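PDB 4EMY: aminotransferase class I and II from Anaerococcus prevotii, which probably acts as a pyridoxal 5'-phosphate-dependent transaminase, a homodimer of the class I aminotransferase family. Local coordinates for residues 59-64 with 263-268; 74-79 with 301-306; 83-88 with 103-108; 222-227 with 254-259. All coordinates share one frame; numbering follows the deposited sequence.

Contact 1 of 4, residues 59-64 with 263-268; sequences SVYDRL and HTAYGL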
loop_
_atom_site.group_PDB
_atom_site.type_symbol
_atom_site.label_atom_id
_atom_site.label_comp_id
_atom_site.label_asym_id
_atom_site.label_seq_id
_atom_site.Cartn_x
_atom_site.Cartn_y
_atom_site.Cartn_z
ATOM N N SER A 59 -20.589 -0.807 -14.684
ATOM C CA SER A 59 -20.118 0.514 -15.099
ATOM C C SER A 59 -18.695 0.794 -14.631
ATOM O O SER A 59 -17.972 1.548 -15.274
ATOM C CB SER A 59 -21.047 1.601 -14.576
ATOM O OG SER A 59 -21.074 1.584 -13.162
ATOM N N VAL A 60 -18.306 0.192 -13.509
ATOM C CA VAL A 60 -16.930 0.250 -13.031
ATOM C C VAL A 60 -16.035 -0.718 -13.819
ATOM O O VAL A 60 -15.104 -0.290 -14.496
ATOM C CB VAL A 60 -16.837 -0.023 -11.511
ATOM C CG1 VAL A 60 -15.390 0.020 -11.037
ATOM C CG2 VAL A 60 -17.665 0.986 -10.735
ATOM N N TYR A 61 -16.337 -2.010 -13.754
ATOM C CA TYR A 61 -15.476 -3.044 -14.358
ATOM C C TYR A 61 -15.468 -3.147 -15.894
ATOM O O TYR A 61 -14.550 -3.751 -16.462
ATOM C CB TYR A 61 -15.707 -4.405 -13.683
ATOM C CG TYR A 61 -15.237 -4.370 -12.254
ATOM C CD1 TYR A 61 -13.940 -4.747 -11.920
ATOM C CD2 TYR A 61 -16.070 -3.892 -11.241
ATOM C CE1 TYR A 61 -13.498 -4.675 -10.613
ATOM C CE2 TYR A 61 -15.634 -3.814 -9.930
ATOM C CZ TYR A 61 -14.350 -4.207 -9.623
ATOM O OH TYR A 61 -13.920 -4.134 -8.322
ATOM N N ASP A 62 -16.452 -2.543 -16.562
ATOM C CA ASP A 62 -16.401 -2.408 -18.017
ATOM C C ASP A 62 -15.234 -1.512 -18.440
ATOM O O ASP A 62 -14.566 -1.783 -19.442
ATOM C CB ASP A 62 -17.717 -1.865 -18.592
ATOM C CG ASP A 62 -18.847 -2.887 -18.567
ATOM O OD1 ASP A 62 -18.569 -4.104 -18.611
ATOM O OD2 ASP A 62 -20.020 -2.462 -18.505
ATOM N N ARG A 63 -14.992 -0.450 -17.677
ATOM C CA ARG A 63 -13.887 0.467 -17.962
ATOM C C ARG A 63 -12.539 -0.238 -17.917
ATOM O O ARG A 63 -11.702 -0.029 -18.790
ATOM C CB ARG A 63 -13.884 1.653 -16.994
ATOM C CG ARG A 63 -15.200 2.406 -16.922
ATOM C CD ARG A 63 -15.688 2.870 -18.281
ATOM N NE ARG A 63 -17.135 2.693 -18.368
ATOM C CZ ARG A 63 -17.754 1.842 -19.184
ATOM N NH1 ARG A 63 -17.063 1.089 -20.026
ATOM N NH2 ARG A 63 -19.077 1.761 -19.167
ATOM N N LEU A 64 -12.338 -1.069 -16.896
ATOM C CA LEU A 64 -11.138 -1.898 -16.788
ATOM C C LEU A 64 -11.036 -2.847 -17.982
ATOM O O LEU A 64 -9.961 -3.015 -18.553
ATOM C CB LEU A 64 -11.136 -2.674 -15.465
ATOM C CG LEU A 64 -10.018 -3.688 -15.209
ATOM C CD1 LEU A 64 -8.666 -3.006 -15.060
ATOM C CD2 LEU A 64 -10.329 -4.549 -13.994
ATOM N N HIS A 263 -17.466 2.271 -5.398
ATOM C CA HIS A 263 -17.204 1.742 -6.737
ATOM C C HIS A 263 -17.074 0.247 -6.750
ATOM O O HIS A 263 -16.635 -0.332 -7.747
ATOM C CB HIS A 263 -15.969 2.410 -7.342
ATOM C CG HIS A 263 -16.175 3.865 -7.669
ATOM N ND1 HIS A 263 -16.426 4.794 -6.724
ATOM C CD2 HIS A 263 -16.167 4.536 -8.886
ATOM C CE1 HIS A 263 -16.570 5.996 -7.305
ATOM N NE2 HIS A 263 -16.412 5.838 -8.631
ATOM N N THR A 264 -17.489 -0.388 -5.651
ATOM C CA THR A 264 -17.388 -1.837 -5.473
ATOM C C THR A 264 -16.007 -2.308 -5.918
ATOM O O THR A 264 -15.884 -3.217 -6.740
ATOM C CB THR A 264 -18.521 -2.616 -6.206
ATOM O OG1 THR A 264 -18.517 -2.321 -7.609
ATOM C CG2 THR A 264 -19.881 -2.262 -5.636
ATOM N N ALA A 265 -14.973 -1.670 -5.372
ATOM C CA ALA A 265 -13.600 -1.834 -5.849
ATOM C C ALA A 265 -12.607 -2.078 -4.707
ATOM O O ALA A 265 -11.502 -1.528 -4.694
ATOM C CB ALA A 265 -13.193 -0.616 -6.663
ATOM N N TYR A 266 -13.017 -2.920 -3.763
ATOM C CA TYR A 266 -12.250 -3.244 -2.560
ATOM C C TYR A 266 -10.871 -3.816 -2.877
ATOM O O TYR A 266 -9.862 -3.361 -2.322
ATOM C CB TYR A 266 -13.015 -4.253 -1.685
ATOM C CG TYR A 266 -14.529 -4.138 -1.707
ATOM C CD1 TYR A 266 -15.223 -3.602 -0.621
ATOM C CD2 TYR A 266 -15.271 -4.595 -2.806
ATOM C CE1 TYR A 266 -16.608 -3.506 -0.638
ATOM C CE2 TYR A 266 -16.655 -4.502 -2.831
ATOM C CZ TYR A 266 -17.321 -3.960 -1.750
ATOM O OH TYR A 266 -18.691 -3.872 -1.784
ATOM N N GLY A 267 -10.840 -4.811 -3.763
ATOM C CA GLY A 267 -9.620 -5.553 -4.091
ATOM C C GLY A 267 -8.699 -4.823 -5.042
ATOM O O GLY A 267 -7.625 -5.321 -5.385
ATOM N N LEU A 268 -9.135 -3.643 -5.472
ATOM C CA LEU A 268 -8.333 -2.755 -6.299
ATOM C C LEU A 268 -7.543 -1.728 -5.482
ATOM O O LEU A 268 -6.690 -1.036 -6.025
ATOM C CB LEU A 268 -9.212 -2.049 -7.322
ATOM C CG LEU A 268 -9.382 -2.804 -8.626
ATOM C CD1 LEU A 268 -10.412 -2.109 -9.498
ATOM C CD2 LEU A 268 -8.037 -2.895 -9.327
#
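Tyr-61 of helix 58-66 reaches into the loop 263-268, while its neighbour Val-60 lies against His-263. CB itself meets nothing of the loop; CG, anti to the carbonyl carbon (chi1 -67°), starts a ring whose far half makes the contact. On one flank CE2 lies 3.3 Å from Thr-264 O, which sits near the ring plane at the edge; on the other, CE1 meets Leu-268 CD1 tip to tip at 4.2 Å. At the tip, Tyr-61 OH donates to Thr-264 O at 2.7 Å, in the carbonyl plane and on a lone pair, and also lies 3.4 Å from Ala-265 CA. Beside it, Val-60 CG1 and CG2 both rest on the His-263 carbonyl, CG2 at 3.4 Å from His-263 O, the two side chains crossing at about a right angle. Ile-72 of the second subunit packs on Leu-268. The loop runs between Lys-261 and Arg-269, both PLP-binding, so helix 58-66 packs on the backbone that links two residues of the class I aminotransferase cofactor site.

Contact 2 of 4, residues 74-79 with 301-306; sequences SYAPIE and GTHAAQ. With PLP (pyridoxal-5'-phosphate), chain F.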
loop_
_atom_site.group_PDB
_atom_site.type_symbol
_atom_site.label_atom_id
_atom_site.label_comp_id
_atom_site.label_asym_id
_atom_site.label_seq_id
_atom_site.Cartn_x
_atom_site.Cartn_y
_atom_site.Cartn_z
ATOM N N SER A 74 1.494 0.453 -16.364
ATOM C CA SER A 74 2.467 1.505 -16.009
ATOM C C SER A 74 2.329 2.046 -14.583
ATOM O O SER A 74 1.243 2.025 -14.004
ATOM C CB SER A 74 2.366 2.662 -17.001
ATOM O OG SER A 74 1.045 3.182 -17.034
ATOM N N TYR A 75 3.433 2.538 -14.025
ATOM C CA TYR A 75 3.415 3.120 -12.685
ATOM C C TYR A 75 2.519 4.358 -12.634
ATOM O O TYR A 75 2.415 5.106 -13.610
ATOM C CB TYR A 75 4.828 3.491 -12.214
ATOM C CG TYR A 75 5.677 2.343 -11.689
ATOM C CD1 TYR A 75 5.248 1.555 -10.611
ATOM C CD2 TYR A 75 6.926 2.068 -12.245
ATOM C CE1 TYR A 75 6.030 0.518 -10.127
ATOM C CE2 TYR A 75 7.710 1.034 -11.770
ATOM C CZ TYR A 75 7.258 0.264 -10.717
ATOM O OH TYR A 75 8.042 -0.763 -10.249
ATOM N N ALA A 76 1.854 4.561 -11.504
ATOM C CA ALA A 76 1.130 5.798 -11.293
ATOM C C ALA A 76 2.082 6.811 -10.639
ATOM O O ALA A 76 3.009 6.416 -9.929
ATOM C CB ALA A 76 -0.092 5.549 -10.426
ATOM N N PRO A 77 1.888 8.117 -10.902
ATOM C CA PRO A 77 2.691 9.096 -10.170
ATOM C C PRO A 77 2.513 8.909 -8.670
ATOM O O PRO A 77 1.456 8.425 -8.242
ATOM C CB PRO A 77 2.122 10.448 -10.617
ATOM C CG PRO A 77 1.054 10.159 -11.621
ATOM C CD PRO A 77 1.160 8.726 -12.026
ATOM N N ILE A 78 3.538 9.265 -7.891
ATOM C CA ILE A 78 3.520 9.106 -6.429
ATOM C C ILE A 78 2.167 9.534 -5.871
ATOM O O ILE A 78 1.503 8.784 -5.161
ATOM C CB ILE A 78 4.583 9.989 -5.692
ATOM C CG1 ILE A 78 5.940 10.034 -6.408
ATOM C CG2 ILE A 78 4.717 9.560 -4.238
ATOM C CD1 ILE A 78 6.841 8.847 -6.162
ATOM N N GLU A 79 1.780 10.758 -6.214
ATOM C CA GLU A 79 0.644 11.426 -5.604
ATOM C C GLU A 79 -0.674 10.912 -6.155
ATOM O O GLU A 79 -1.729 11.121 -5.555
ATOM C CB GLU A 79 0.757 12.939 -5.818
ATOM C CG GLU A 79 1.851 13.612 -4.993
ATOM C CD GLU A 79 3.223 13.620 -5.661
ATOM O OE1 GLU A 79 3.385 13.030 -6.754
ATOM O OE2 GLU A 79 4.152 14.237 -5.077
ATOM N N GLY A 301 -0.029 4.096 -6.317
ATOM C CA GLY A 301 -1.347 3.470 -6.265
ATOM C C GLY A 301 -1.591 2.477 -7.371
ATOM O O GLY A 301 -0.794 2.359 -8.300
ATOM N N THR A 302 -2.692 1.745 -7.254
ATOM C CA THR A 302 -3.115 0.815 -8.294
ATOM C C THR A 302 -3.529 1.655 -9.486
ATOM O O THR A 302 -4.583 2.292 -9.465
ATOM C CB THR A 302 -4.308 -0.049 -7.838
ATOM O OG1 THR A 302 -4.086 -0.506 -6.495
ATOM C CG2 THR A 302 -4.502 -1.247 -8.757
ATOM N N HIS A 303 -2.690 1.670 -10.514
ATOM C CA HIS A 303 -2.906 2.572 -11.636
ATOM C C HIS A 303 -4.237 2.361 -12.333
ATOM O O HIS A 303 -4.946 3.332 -12.592
ATOM C CB HIS A 303 -1.717 2.561 -12.594
ATOM C CG HIS A 303 -1.568 3.834 -13.402
ATOM N ND1 HIS A 303 -0.793 3.908 -14.497
ATOM C CD2 HIS A 303 -2.150 5.093 -13.248
ATOM C CE1 HIS A 303 -0.865 5.148 -15.013
ATOM N NE2 HIS A 303 -1.692 5.873 -14.245
ATOM N N ALA A 304 -4.620 1.113 -12.602
ATOM C CA ALA A 304 -5.903 0.858 -13.276
ATOM C C ALA A 304 -7.091 1.537 -12.588
ATOM O O ALA A 304 -7.946 2.126 -13.260
ATOM C CB ALA A 304 -6.160 -0.636 -13.446
ATOM N N ALA A 305 -7.125 1.468 -11.257
ATOM C CA ALA A 305 -8.224 2.030 -10.470
ATOM C C ALA A 305 -8.331 3.554 -10.605
ATOM O O ALA A 305 -9.435 4.116 -10.638
ATOM C CB ALA A 305 -8.079 1.635 -9.012
ATOM N N GLN A 306 -7.184 4.220 -10.691
ATOM C CA GLN A 306 -7.153 5.664 -10.853
ATOM C C GLN A 306 -7.711 6.052 -12.207
ATOM O O GLN A 306 -8.497 6.985 -12.320
ATOM C CB GLN A 306 -5.733 6.198 -10.695
ATOM C CG GLN A 306 -5.154 5.995 -9.309
ATOM C CD GLN A 306 -3.787 6.627 -9.140
ATOM O OE1 GLN A 306 -3.288 7.330 -10.024
ATOM N NE2 GLN A 306 -3.173 6.386 -7.985
HETATM N N1 PLP F . 13.613 -2.403 -5.666
HETATM C C2 PLP F . 14.479 -1.854 -6.600
HETATM C C2A PLP F . 15.958 -2.052 -6.457
HETATM C C3 PLP F . 13.976 -1.126 -7.675
HETATM O O3 PLP F . 14.801 -0.569 -8.618
HETATM C C4 PLP F . 12.608 -0.943 -7.797
HETATM C C4A PLP F . 12.141 0.246 -8.586
HETATM O O4A PLP F . 11.915 0.122 -9.790
HETATM C C5 PLP F . 11.745 -1.505 -6.858
HETATM C C6 PLP F . 12.249 -2.234 -5.785
HETATM C C5A PLP F . 10.258 -1.270 -7.024
HETATM O O4P PLP F . 9.490 -2.331 -6.527
HETATM P P PLP F . 7.906 -2.201 -6.607
HETATM O O1P PLP F . 7.508 -1.452 -7.850
HETATM O O2P PLP F . 7.353 -1.503 -5.398
HETATM O O3P PLP F . 7.407 -3.616 -6.663
#
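His-303 meets Ser-74 and Ala-76 in a buried contact, hydrogen-bonded at ND1 of the imidazole and packed over one of its faces, between the start of helix 303-311 and the loop that joins helices 69-73 and 82-93. CG of His-303, anti to the backbone N (chi1 -155°), starts the ring toward that loop. Its ND1 faces two oxygens of one residue: Ser-74 O at 2.8 Å, with a bent N-H...O angle of 130° and the donor above the carbonyl plane, and Ser-74 OG at 3.2 Å, close to the ring plane. Ser-74 OG also bonds Ser-70 O, while NE2 of the imidazole bonds Glu-81, so both ring nitrogens are engaged and the nearby carboxylate would tend to favour a protonated ring. Ala-76 lies over one face of the imidazole, CA above its centre and CB 3.5 Å from His-303 CD2. The same CB lies 3.7 Å from Gln-306 OE1, an oxygen that accepts a bond from Glu-81 N. An alanine in place of His-303 would probably leave Ser-74 O and the Glu-81 carboxylate without their imidazole partner and open a gap beside Ala-76. Between Ser-74 and Ala-76, Tyr-75 points away from helix 303-311, and its OH donates to O1P of PLP at 2.6 Å. That cofactor belongs to the second subunit, an active site shared across the dimer as in class I aminotransferases.

Contact 3 of 4, residues 83-88 with 103-108; sequences DYRKIV and SAIATP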
loop_
_atom_site.group_PDB
_atom_site.type_symbol
_atom_site.label_atom_id
_atom_site.label_comp_id
_atom_site.label_asym_id
_atom_site.label_seq_id
_atom_site.Cartn_x
_atom_site.Cartn_y
_atom_site.Cartn_z
ATOM N N ASP A 83 -5.321 14.054 -12.947
ATOM C CA ASP A 83 -6.774 14.061 -13.102
ATOM C C ASP A 83 -7.523 13.283 -12.024
ATOM O O ASP A 83 -8.576 13.724 -11.567
ATOM C CB ASP A 83 -7.158 13.558 -14.487
ATOM C CG ASP A 83 -6.918 14.594 -15.573
ATOM O OD1 ASP A 83 -7.413 14.373 -16.701
ATOM O OD2 ASP A 83 -6.245 15.623 -15.303
ATOM N N TYR A 84 -6.991 12.129 -11.626
ATOM C CA TYR A 84 -7.510 11.383 -10.467
ATOM C C TYR A 84 -7.630 12.270 -9.224
ATOM O O TYR A 84 -8.699 12.336 -8.619
ATOM C CB TYR A 84 -6.633 10.162 -10.159
ATOM C CG TYR A 84 -7.009 9.359 -8.914
ATOM C CD1 TYR A 84 -7.907 8.288 -8.996
ATOM C CD2 TYR A 84 -6.436 9.647 -7.664
ATOM C CE1 TYR A 84 -8.233 7.539 -7.872
ATOM C CE2 TYR A 84 -6.760 8.908 -6.534
ATOM C CZ TYR A 84 -7.657 7.859 -6.640
ATOM O OH TYR A 84 -7.985 7.110 -5.526
ATOM N N ARG A 85 -6.548 12.953 -8.853
ATOM C CA ARG A 85 -6.570 13.857 -7.696
ATOM C C ARG A 85 -7.679 14.904 -7.824
ATOM O O ARG A 85 -8.443 15.127 -6.881
ATOM C CB ARG A 85 -5.214 14.536 -7.491
ATOM C CG ARG A 85 -4.072 13.568 -7.269
ATOM C CD ARG A 85 -2.740 14.261 -7.408
ATOM N NE ARG A 85 -2.449 15.078 -6.236
ATOM C CZ ARG A 85 -1.368 15.839 -6.098
ATOM N NH1 ARG A 85 -0.468 15.902 -7.065
ATOM N NH2 ARG A 85 -1.189 16.540 -4.993
ATOM N N LYS A 86 -7.771 15.529 -8.992
ATOM C CA LYS A 86 -8.814 16.511 -9.246
ATOM C C LYS A 86 -10.220 15.890 -9.138
ATOM O O LYS A 86 -11.078 16.420 -8.432
ATOM C CB LYS A 86 -8.607 17.162 -10.618
ATOM C CG LYS A 86 -9.485 18.377 -10.878
ATOM C CD LYS A 86 -9.658 18.641 -12.369
ATOM C CE LYS A 86 -10.630 19.785 -12.635
ATOM N NZ LYS A 86 -12.043 19.394 -12.374
ATOM N N ILE A 87 -10.440 14.765 -9.824
ATOM C CA ILE A 87 -11.759 14.122 -9.869
ATOM C C ILE A 87 -12.194 13.548 -8.512
ATOM O O ILE A 87 -13.389 13.493 -8.223
ATOM C CB ILE A 87 -11.852 13.083 -11.010
ATOM C CG1 ILE A 87 -11.835 13.800 -12.364
ATOM C CG2 ILE A 87 -13.113 12.238 -10.898
ATOM C CD1 ILE A 87 -11.326 12.954 -13.509
ATOM N N VAL A 88 -11.232 13.148 -7.679
ATOM C CA VAL A 88 -11.514 12.794 -6.278
ATOM C C VAL A 88 -12.193 13.961 -5.554
ATOM O O VAL A 88 -13.269 13.801 -4.975
ATOM C CB VAL A 88 -10.242 12.359 -5.507
ATOM C CG1 VAL A 88 -10.499 12.305 -4.010
ATOM C CG2 VAL A 88 -9.759 10.994 -5.978
ATOM N N SER A 103 -5.969 19.615 -1.442
ATOM C CA SER A 103 -5.166 18.657 -2.204
ATOM C C SER A 103 -5.495 17.211 -1.858
ATOM O O SER A 103 -5.824 16.894 -0.719
ATOM C CB SER A 103 -3.675 18.913 -2.005
ATOM O OG SER A 103 -2.921 18.216 -2.979
ATOM N N ALA A 104 -5.401 16.347 -2.867
ATOM C CA ALA A 104 -5.686 14.923 -2.740
ATOM C C ALA A 104 -4.447 14.124 -3.108
ATOM O O ALA A 104 -3.740 14.475 -4.050
ATOM C CB ALA A 104 -6.847 14.549 -3.641
ATOM N N ILE A 105 -4.174 13.071 -2.340
ATOM C CA ILE A 105 -3.053 12.161 -2.601
ATOM C C ILE A 105 -3.539 10.715 -2.587
ATOM O O ILE A 105 -4.058 10.236 -1.570
ATOM C CB ILE A 105 -1.908 12.327 -1.573
ATOM C CG1 ILE A 105 -1.087 13.579 -1.871
ATOM C CG2 ILE A 105 -0.961 11.133 -1.607
ATOM C CD1 ILE A 105 -1.542 14.812 -1.132
ATOM N N ALA A 106 -3.361 10.029 -3.717
ATOM C CA ALA A 106 -3.742 8.623 -3.855
ATOM C C ALA A 106 -3.152 7.760 -2.745
ATOM O O ALA A 106 -1.979 7.894 -2.401
ATOM C CB ALA A 106 -3.328 8.090 -5.217
ATOM N N THR A 107 -3.984 6.886 -2.189
ATOM C CA THR A 107 -3.591 5.979 -1.112
ATOM C C THR A 107 -4.114 4.559 -1.373
ATOM O O THR A 107 -5.085 4.380 -2.123
ATOM C CB THR A 107 -4.149 6.457 0.239
ATOM O OG1 THR A 107 -5.550 6.726 0.105
ATOM C CG2 THR A 107 -3.398 7.715 0.753
ATOM N N PRO A 108 -3.480 3.535 -0.762
ATOM C CA PRO A 108 -4.055 2.200 -0.949
ATOM C C PRO A 108 -5.351 2.089 -0.139
ATOM O O PRO A 108 -5.325 1.828 1.074
ATOM C CB PRO A 108 -2.954 1.262 -0.441
ATOM C CG PRO A 108 -2.153 2.085 0.519
ATOM C CD PRO A 108 -2.289 3.523 0.111
#
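Ser-103 opens the strand side of the contact: its OG takes a weak bond from Arg-85 NH2 at 3.1 Å, and Glu-287 is its stronger partner. At Ala-104 the carbonyl receives the main bond, Arg-85 NE to Ala-104 O at 2.6 Å, with an N-H...O angle of 154° and the donor nearly along the C=O axis. A bend in the arginine chain at chi3 (75°) brings NE to that oxygen. Ala-104 CB turns toward the helix, 4.3 Å from Val-88 CG1. An alanine at Arg-85 would probably leave Ala-104 O and Ser-103 OG without their guanidinium partner. Ile-105 points away from the helix, touching NH2 of Arg-85 with CD1, and Ala-106 CB meets Tyr-84 CE2 at 3.8 Å. The helix segment crosses the strand at 119°, their axes 7.6 Å apart at closest. Strand 101-107 is outermost in the mixed sheet within this chain, paired with strand 271-277; helix 280-297 packs against Ser-103 and Ile-105, and helix 303-311 against Tyr-84, Val-88 and Ala-106.

Contact 4 of 4, residues 222-227 with 254-259; sequences IVDVAY and VVAFSM. With PLP (pyridoxal-5'-phosphate), chain E.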
loop_
_atom_site.group_PDB
_atom_site.type_symbol
_atom_site.label_atom_id
_atom_site.label_comp_id
_atom_site.label_asym_id
_atom_site.label_seq_id
_atom_site.Cartn_x
_atom_site.Cartn_y
_atom_site.Cartn_z
ATOM N N ILE A 222 -9.740 14.169 11.436
ATOM C CA ILE A 222 -9.779 13.102 10.433
ATOM C C ILE A 222 -11.223 12.631 10.245
ATOM O O ILE A 222 -11.887 12.246 11.209
ATOM C CB ILE A 222 -8.964 11.870 10.885
ATOM C CG1 ILE A 222 -7.665 12.270 11.616
ATOM C CG2 ILE A 222 -8.807 10.865 9.738
ATOM C CD1 ILE A 222 -6.453 12.432 10.735
ATOM N N VAL A 223 -11.710 12.649 9.009
ATOM C CA VAL A 223 -13.070 12.190 8.742
ATOM C C VAL A 223 -13.035 11.005 7.794
ATOM O O VAL A 223 -12.562 11.125 6.663
ATOM C CB VAL A 223 -13.968 13.299 8.159
ATOM C CG1 VAL A 223 -15.432 12.938 8.343
ATOM C CG2 VAL A 223 -13.692 14.628 8.836
ATOM N N ASP A 224 -13.527 9.862 8.265
ATOM C CA ASP A 224 -13.571 8.643 7.452
ATOM C C ASP A 224 -14.893 8.582 6.703
ATOM O O ASP A 224 -15.933 8.239 7.274
ATOM C CB ASP A 224 -13.378 7.398 8.328
ATOM C CG ASP A 224 -13.097 6.120 7.520
ATOM O OD1 ASP A 224 -13.313 6.084 6.289
ATOM O OD2 ASP A 224 -12.657 5.127 8.134
ATOM N N VAL A 225 -14.848 8.919 5.420
ATOM C CA VAL A 225 -16.065 8.997 4.628
ATOM C C VAL A 225 -16.150 7.876 3.591
ATOM O O VAL A 225 -16.578 8.090 2.455
ATOM C CB VAL A 225 -16.236 10.391 3.990
ATOM C CG1 VAL A 225 -16.320 11.453 5.072
ATOM C CG2 VAL A 225 -15.094 10.706 3.035
ATOM N N ALA A 226 -15.746 6.673 3.994
ATOM C CA ALA A 226 -15.811 5.508 3.118
ATOM C C ALA A 226 -17.243 5.168 2.672
ATOM O O ALA A 226 -17.473 4.833 1.513
ATOM C CB ALA A 226 -15.164 4.312 3.796
ATOM N N TYR A 227 -18.201 5.265 3.592
ATOM C CA TYR A 227 -19.589 4.907 3.305
ATOM C C TYR A 227 -20.432 6.128 2.950
ATOM O O TYR A 227 -21.654 6.118 3.109
ATOM C CB TYR A 227 -20.212 4.155 4.484
ATOM C CG TYR A 227 -19.439 2.930 4.916
ATOM C CD1 TYR A 227 -19.592 1.704 4.250
ATOM C CD2 TYR A 227 -18.563 2.989 5.991
ATOM C CE1 TYR A 227 -18.878 0.581 4.648
ATOM C CE2 TYR A 227 -17.853 1.874 6.398
ATOM C CZ TYR A 227 -18.008 0.678 5.728
ATOM O OH TYR A 227 -17.289 -0.414 6.145
ATOM N N VAL A 254 -8.188 16.289 7.448
ATOM C CA VAL A 254 -7.905 15.255 6.451
ATOM C C VAL A 254 -9.137 14.373 6.279
ATOM O O VAL A 254 -9.606 13.745 7.233
ATOM C CB VAL A 254 -6.690 14.373 6.815
ATOM C CG1 VAL A 254 -6.359 13.430 5.663
ATOM C CG2 VAL A 254 -5.478 15.227 7.153
ATOM N N VAL A 255 -9.662 14.344 5.059
ATOM C CA VAL A 255 -10.821 13.524 4.745
ATOM C C VAL A 255 -10.326 12.252 4.063
ATOM O O VAL A 255 -9.593 12.321 3.079
ATOM C CB VAL A 255 -11.844 14.306 3.884
ATOM C CG1 VAL A 255 -12.879 13.385 3.262
ATOM C CG2 VAL A 255 -12.542 15.363 4.727
ATOM N N ALA A 256 -10.699 11.095 4.610
ATOM C CA ALA A 256 -10.271 9.811 4.051
ATOM C C ALA A 256 -11.281 9.266 3.037
ATOM O O ALA A 256 -12.343 8.759 3.407
ATOM C CB ALA A 256 -9.993 8.798 5.157
ATOM N N PHE A 257 -10.928 9.379 1.759
ATOM C CA PHE A 257 -11.784 8.951 0.658
ATOM C C PHE A 257 -11.469 7.527 0.198
ATOM O O PHE A 257 -10.319 7.108 0.219
ATOM C CB PHE A 257 -11.630 9.935 -0.502
ATOM C CG PHE A 257 -12.153 9.426 -1.807
ATOM C CD1 PHE A 257 -13.502 9.536 -2.119
ATOM C CD2 PHE A 257 -11.297 8.834 -2.730
ATOM C CE1 PHE A 257 -13.985 9.060 -3.328
ATOM C CE2 PHE A 257 -11.775 8.354 -3.939
ATOM C CZ PHE A 257 -13.121 8.469 -4.239
ATOM N N SER A 258 -12.489 6.786 -0.221
ATOM C CA SER A 258 -12.287 5.419 -0.719
ATOM C C SER A 258 -13.185 5.038 -1.905
ATOM O O SER A 258 -14.365 5.399 -1.958
ATOM C CB SER A 258 -12.485 4.405 0.406
ATOM O OG SER A 258 -12.186 3.093 -0.036
HETATM N N MSE A 259 -12.610 4.297 -2.849
HETATM C CA MSE A 259 -13.387 3.724 -3.944
HETATM C C MSE A 259 -13.938 2.354 -3.577
HETATM O O MSE A 259 -14.783 1.804 -4.305
HETATM C CB MSE A 259 -12.546 3.605 -5.209
HETATM C CG MSE A 259 -12.457 4.868 -6.002
HETATM SE SE MSE A 259 -11.126 4.675 -7.388
HETATM C CE MSE A 259 -12.248 3.879 -8.802
HETATM N N1 PLP E . -12.961 2.899 7.018
HETATM C C2 PLP E . -14.026 2.231 7.599
HETATM C C2A PLP E . -14.827 2.888 8.682
HETATM C C3 PLP E . -14.373 0.951 7.174
HETATM O O3 PLP E . -15.421 0.298 7.750
HETATM C C4 PLP E . -13.656 0.314 6.182
HETATM C C4A PLP E . -13.559 -1.183 6.290
HETATM O O4A PLP E . -14.298 -1.917 5.628
HETATM C C5 PLP E . -12.590 0.994 5.594
HETATM C C6 PLP E . -12.240 2.282 6.018
HETATM C C5A PLP E . -11.788 0.292 4.509
HETATM O O4P PLP E . -11.339 1.164 3.497
HETATM P P PLP E . -10.417 0.528 2.356
HETATM O O1P PLP E . -9.010 0.545 2.892
HETATM O O2P PLP E . -10.589 1.352 1.099
HETATM O O3P PLP E . -10.810 -0.902 2.082
HETATM O O HOH W 1 -16.173 3.884 -0.916
#
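In Val-225 chi1 of -60° sets CG1 anti to the carbonyl carbon, which leaves CG2 between the backbone N and the carbonyl carbon, while Val-255 holds CG1 anti to its backbone N (chi1 166°); Val-225 CG2 and Val-255 CG1 meet at 3.5 Å, the side chains crossing at about a right angle. Alongside, the strands run parallel, and the donor alternates between them. Val-223 N donates to Val-254 O at 3.0 Å, Ala-256 N to Val-223 O at 2.8 Å in a nearly straight bond (170°), and Val-225 N to Ala-256 O at 3.2 Å. A water donates to both Ala-226 O and Ser-258 O, bridging the segments past the last direct bond. Asp-224 OD2 lies 2.5 Å from the pyridine N1 of PLP and is also bonded by Tyr-138. Tyr-227 OH shares a hydrogen bond of 2.6 Å with O3, near the tyrosine ring plane. Ser-258 OG donates to the phosphate O2P at 2.6 Å. The two strand ends and the turn after the first thus supply part of the site; Thr-111, Arg-269 and Tyr-75 of the second subunit are among PLP's other partners. In the sheet, strand 218-224 has strand 179-184 beyond it and strand 251-258 has strand 271-277. Helix 109-121 packs on the face of Ile-222, Asp-224 and Ala-256, while Leu-92 of helix 82-93 touches Val-225 and Val-255.

Contact 4 contributes Asp-224, Tyr-227 and Ser-258 to the PLP site of this subunit, whereas contact 2 sends Tyr-75 to the PLP of the second, so the pair mark the two active sites of the dimer. Contacts 2 and 3 are close neighbours, centres 10 Å apart, and Glu-79 O lies 2.7 Å from Ala-106 N, a probable hydrogen bond onto the strand of contact 3. Contact 1 joins contact 2 through Leu-268 O and Thr-302 OG1, also 2.7 Å apart and probably bonded. Contacts 3 and 4 reach the same sheet; Val-88 CG1 packs on Phe-257 CD2 at 3.8 Å. Contact 1 touches contact 4 where Ala-265 CB lies 3.7 Å from Met-259 O, just before the cofactor-binding Ser-260 and Lys-261.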